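Arginase, mitochondrial from Medicago truncatula hydrolyses L-arginine to urea and L-ornithine with two manganese ions per subunit, and also turns agmatine into putrescine and urea. Local coordinates of one contact, PDB 6VSS (chain A, 1.93 Å), residues 63-68 and 112-117, beside the matching contact of the related arginase 1, mitochondrial from Arabidopsis thaliana, PDB 6VSU (chain B, 2.25 Å), residues 43-48 and 92-97. Structure 2 is superposed on structure 1 by the backbone atoms of these residues (RMSD 0.45 Å); each is numbered along its deposited sequence.

Structure 1 (6VSS); sequences TSSLLG and VITNVG.
Thr-63 CG2 meets Thr-114 CG2 at 3.9 Å, the side chains crossing at about a right angle. The contact joins the outermost strand within the chain, 113-118, to its neighbour 63-69 in the parallel beta sheet of the arginase alpha/beta fold. Thr-114 OG1 lies anti to its backbone N (chi1 -166°), bonded to Lys-50 of helix 25-57. Ser-65 OG bonds to Thr-63 O at 2.8 Å, from above the carbonyl plane. Thr-63 OG1 hydrogen-bonds to Arg-111 O. Ser-64 sets CB 3.9 Å from Val-112 O, and its OG bonds to Ala-336 O. On the same face as Ser-64, Ile-113 CD1 packs against Leu-66 CD1 at 4.2 Å. Asn-115 OD1 lies 3.7 Å from Leu-66 CB, 3.4 Å from Gly-117 N and 2.6 Å from water 1. Leu-66 O accepts from Val-116 N, and Gly-117 O from Gly-68 N.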
# COMPACT_ATOMS: atom_id res chain seq x y z
N THR A 63 -16.52 23.54 27.35
CA THR A 63 -16.60 22.28 26.58
C THR A 63 -16.09 22.48 25.14
O THR A 63 -16.68 23.28 24.36
CB THR A 63 -18.00 21.68 26.72
OG1 THR A 63 -18.16 21.28 28.08
CG2 THR A 63 -18.22 20.51 25.77
N SER A 64 -15.04 21.74 24.81
CA SER A 64 -14.47 21.68 23.45
C SER A 64 -15.56 21.06 22.54
O SER A 64 -16.03 19.93 22.81
CB SER A 64 -13.14 20.90 23.42
OG SER A 64 -12.13 21.53 24.19
N SER A 65 -15.93 21.80 21.50
CA SER A 65 -17.08 21.55 20.60
C SER A 65 -16.60 21.52 19.15
O SER A 65 -16.04 22.55 18.65
CB SER A 65 -18.11 22.60 20.85
OG SER A 65 -18.34 22.63 22.25
N LEU A 66 -16.69 20.32 18.53
CA LEU A 66 -16.13 20.10 17.19
C LEU A 66 -17.05 20.78 16.19
O LEU A 66 -18.22 20.44 16.10
CB LEU A 66 -16.01 18.60 16.93
CG LEU A 66 -15.24 17.85 18.00
CD1 LEU A 66 -14.88 16.43 17.56
CD2 LEU A 66 -14.00 18.61 18.34
N LEU A 67 -16.49 21.68 15.40
CA LEU A 67 -17.09 22.25 14.17
C LEU A 67 -16.19 21.92 13.00
O LEU A 67 -15.02 22.37 12.99
CB LEU A 67 -17.28 23.76 14.40
CG LEU A 67 -17.96 24.52 13.27
CD1 LEU A 67 -19.47 24.31 13.33
CD2 LEU A 67 -17.62 25.99 13.32
N GLY A 68 -16.67 21.05 12.11
CA GLY A 68 -16.07 20.72 10.82
C GLY A 68 -16.24 21.85 9.81
O GLY A 68 -17.36 22.45 9.71
N VAL A 112 -16.38 17.20 28.38
CA VAL A 112 -14.97 17.19 27.93
C VAL A 112 -14.91 17.42 26.42
O VAL A 112 -14.04 18.15 25.97
CB VAL A 112 -14.29 15.88 28.31
CG1 VAL A 112 -12.86 15.88 27.81
CG2 VAL A 112 -14.36 15.69 29.81
N ILE A 113 -15.77 16.77 25.66
CA ILE A 113 -15.75 16.94 24.17
C ILE A 113 -17.11 16.58 23.59
O ILE A 113 -17.73 15.62 24.04
CB ILE A 113 -14.59 16.14 23.54
CG1 ILE A 113 -14.38 16.57 22.09
CG2 ILE A 113 -14.86 14.63 23.69
CD1 ILE A 113 -13.31 15.79 21.41
N THR A 114 -17.55 17.36 22.61
CA THR A 114 -18.84 17.11 21.96
C THR A 114 -18.71 17.48 20.48
O THR A 114 -18.00 18.45 20.16
CB THR A 114 -19.92 17.85 22.76
OG1 THR A 114 -21.18 17.35 22.35
CG2 THR A 114 -19.96 19.33 22.50
N ASN A 115 -19.49 16.83 19.63
CA ASN A 115 -19.58 17.18 18.19
C ASN A 115 -20.74 18.15 17.98
O ASN A 115 -21.82 17.83 18.40
CB ASN A 115 -19.79 15.94 17.34
CG ASN A 115 -19.73 16.28 15.86
OD1 ASN A 115 -19.03 17.20 15.43
ND2 ASN A 115 -20.49 15.55 15.07
N VAL A 116 -20.53 19.24 17.28
CA VAL A 116 -21.63 20.13 16.82
C VAL A 116 -21.97 19.71 15.39
O VAL A 116 -23.05 19.16 15.18
CB VAL A 116 -21.26 21.62 16.92
CG1 VAL A 116 -22.22 22.50 16.12
CG2 VAL A 116 -21.18 22.09 18.36
N GLY A 117 -21.00 19.81 14.47
CA GLY A 117 -21.16 19.25 13.12
C GLY A 117 -20.34 19.99 12.08
O GLY A 117 -19.42 20.66 12.47
O HOH W 1 -17.47 18.33 13.63

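Structure 2 (6VSU); sequences STSLLG and VLTDVG.
Ser-45 OG donates to Thr-94 OG1 at 3.0 Å, a side-chain bond between the two strands. Thr-94 OG1 sits between its backbone N and carbonyl carbon (chi1 54°). Water 2 bridges this hydroxyl and Thr-44 O, donating a hydrogen bond to the carbonyl and accepting one from OG1. Ser-43 OG hydrogen-bonds to Arg-91 O. Thr-44 sets CB 3.5 Å from Val-92 O, and its OG1 bonds to Ser-320 OG and Ala-316 O. On the same face as Thr-44, Leu-93 CD1 packs against Leu-46 CD2 at 3.6 Å. Asp-95 OD1 lies 3.6 Å from Leu-46 CB and accepts from Gly-97 N at 2.9 Å. That donor comes from above the carboxylate plane. OD2 forms a salt bridge with Arg-69. Leu-46 O accepts from Val-96 N, and Gly-97 O from Gly-48 N.

How the two compare
Both structures pair the two strands in parallel and share backbone bonds, such as Leu-66(A) N to Thr-114(A) O and Leu-46(B) N to Thr-94(B) O. Leu-66(A), Leu-67(A) and their counterparts keep their place.

At Thr-63(A) / Ser-43(B) the hydroxyls nearly coincide, but CG2 of Thr-63(A) has no counterpart. The touch of this methyl on Thr-114(A) CG2 at 3.9 Å has no equivalent between Ser-43(B) and Thr-94(B). Water 2 stands 1.2 Å apart from its place after superposition. The models of Thr-114(A) and Thr-94(B) differ, with OG1 atoms 2.5 Å apart. Ser-65(A) and Ser-45(B) also differ, chi1 -51° against -156°. The bond from Ser-65(A) OG to Thr-63(A) O within one strand is replaced by one across the strands, Ser-45(B) OG to Thr-94(B) OG1.

At Ser-64(A) / Thr-44(B) the hydroxyls again nearly coincide, while Thr-44(B) adds CG2. Ile-113(A) packs on Leu-66(A), as Leu-93(B) does on Leu-46(B). CG1 of Ile-113(A) lies near CG of Leu-93(B), but CG2 of Ile-113(A) has no counterpart.

At Asn-115(A) / Asp-95(B) the OD1 atoms stand 0.3 Å apart. ND2 of Asn-115(A) and OD2 of Asp-95(B) are unmatched, so an amide gives way to a carboxylate. The link from OD1 to the glycine N is kept, and phi is -93° against -152°. Further along, the carbonyl O atoms of Val-116(A) and Val-96(B) stand 1.5 Å apart, and phi of Gly-117(A) and Gly-97(B) is 152° against 80°.

Structure 2 (6VSU)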
# COMPACT_ATOMS: atom_id res chain seq x y z
N SER B 43 -15.97 23.57 27.62
CA SER B 43 -16.28 22.27 26.96
C SER B 43 -15.98 22.44 25.48
O SER B 43 -16.65 23.24 24.85
CB SER B 43 -17.73 21.92 27.20
OG SER B 43 -17.86 21.56 28.54
N THR B 44 -14.96 21.77 25.00
CA THR B 44 -14.61 21.70 23.57
C THR B 44 -15.79 21.13 22.76
O THR B 44 -16.36 20.07 23.11
CB THR B 44 -13.39 20.81 23.37
OG1 THR B 44 -12.33 21.24 24.22
CG2 THR B 44 -12.96 20.85 21.93
N SER B 45 -16.13 21.79 21.67
CA SER B 45 -17.16 21.34 20.73
C SER B 45 -16.57 21.45 19.33
O SER B 45 -16.14 22.53 18.97
CB SER B 45 -18.39 22.13 20.89
OG SER B 45 -19.49 21.39 20.42
N LEU B 46 -16.51 20.32 18.62
CA LEU B 46 -15.96 20.24 17.26
C LEU B 46 -16.91 20.91 16.29
O LEU B 46 -18.13 20.79 16.44
CB LEU B 46 -15.77 18.78 16.86
CG LEU B 46 -14.92 17.94 17.80
CD1 LEU B 46 -14.69 16.55 17.18
CD2 LEU B 46 -13.60 18.59 18.10
N LEU B 47 -16.36 21.63 15.35
CA LEU B 47 -17.11 22.20 14.22
C LEU B 47 -16.31 21.92 12.95
O LEU B 47 -15.17 22.33 12.88
CB LEU B 47 -17.29 23.69 14.42
CG LEU B 47 -17.99 24.40 13.27
CD1 LEU B 47 -19.42 23.93 13.15
CD2 LEU B 47 -17.95 25.90 13.47
N GLY B 48 -16.88 21.15 12.02
CA GLY B 48 -16.22 20.78 10.78
C GLY B 48 -16.45 21.83 9.75
O GLY B 48 -17.60 22.41 9.69
N VAL B 92 -16.04 17.22 28.35
CA VAL B 92 -14.69 17.19 27.72
C VAL B 92 -14.78 17.38 26.21
O VAL B 92 -13.99 18.17 25.64
CB VAL B 92 -13.97 15.88 28.05
CG1 VAL B 92 -12.65 15.78 27.30
CG2 VAL B 92 -13.76 15.75 29.55
N LEU B 93 -15.71 16.70 25.55
CA LEU B 93 -15.85 16.80 24.07
C LEU B 93 -17.31 16.60 23.65
O LEU B 93 -17.96 15.65 24.07
CB LEU B 93 -14.92 15.77 23.41
CG LEU B 93 -14.86 15.84 21.88
CD1 LEU B 93 -14.27 17.16 21.37
CD2 LEU B 93 -14.05 14.67 21.31
N THR B 94 -17.81 17.52 22.85
CA THR B 94 -19.03 17.29 22.03
C THR B 94 -18.69 17.66 20.58
O THR B 94 -17.61 18.14 20.36
CB THR B 94 -20.26 18.08 22.52
OG1 THR B 94 -19.91 19.45 22.61
CG2 THR B 94 -20.75 17.57 23.85
N ASP B 95 -19.66 17.56 19.70
CA ASP B 95 -19.45 17.67 18.24
C ASP B 95 -20.75 18.22 17.65
O ASP B 95 -21.78 17.53 17.80
CB ASP B 95 -19.11 16.30 17.66
CG ASP B 95 -18.77 16.31 16.18
OD1 ASP B 95 -18.80 17.37 15.50
OD2 ASP B 95 -18.41 15.22 15.73
N VAL B 96 -20.71 19.40 17.07
CA VAL B 96 -21.90 20.00 16.40
C VAL B 96 -21.87 19.72 14.90
O VAL B 96 -22.68 20.26 14.21
CB VAL B 96 -22.05 21.51 16.69
CG1 VAL B 96 -21.95 21.82 18.17
CG2 VAL B 96 -21.00 22.29 15.96
N GLY B 97 -21.00 18.86 14.41
CA GLY B 97 -21.00 18.45 13.00
C GLY B 97 -20.35 19.46 12.07
O GLY B 97 -19.55 20.31 12.50
O HOH W 2 -18.52 19.97 24.70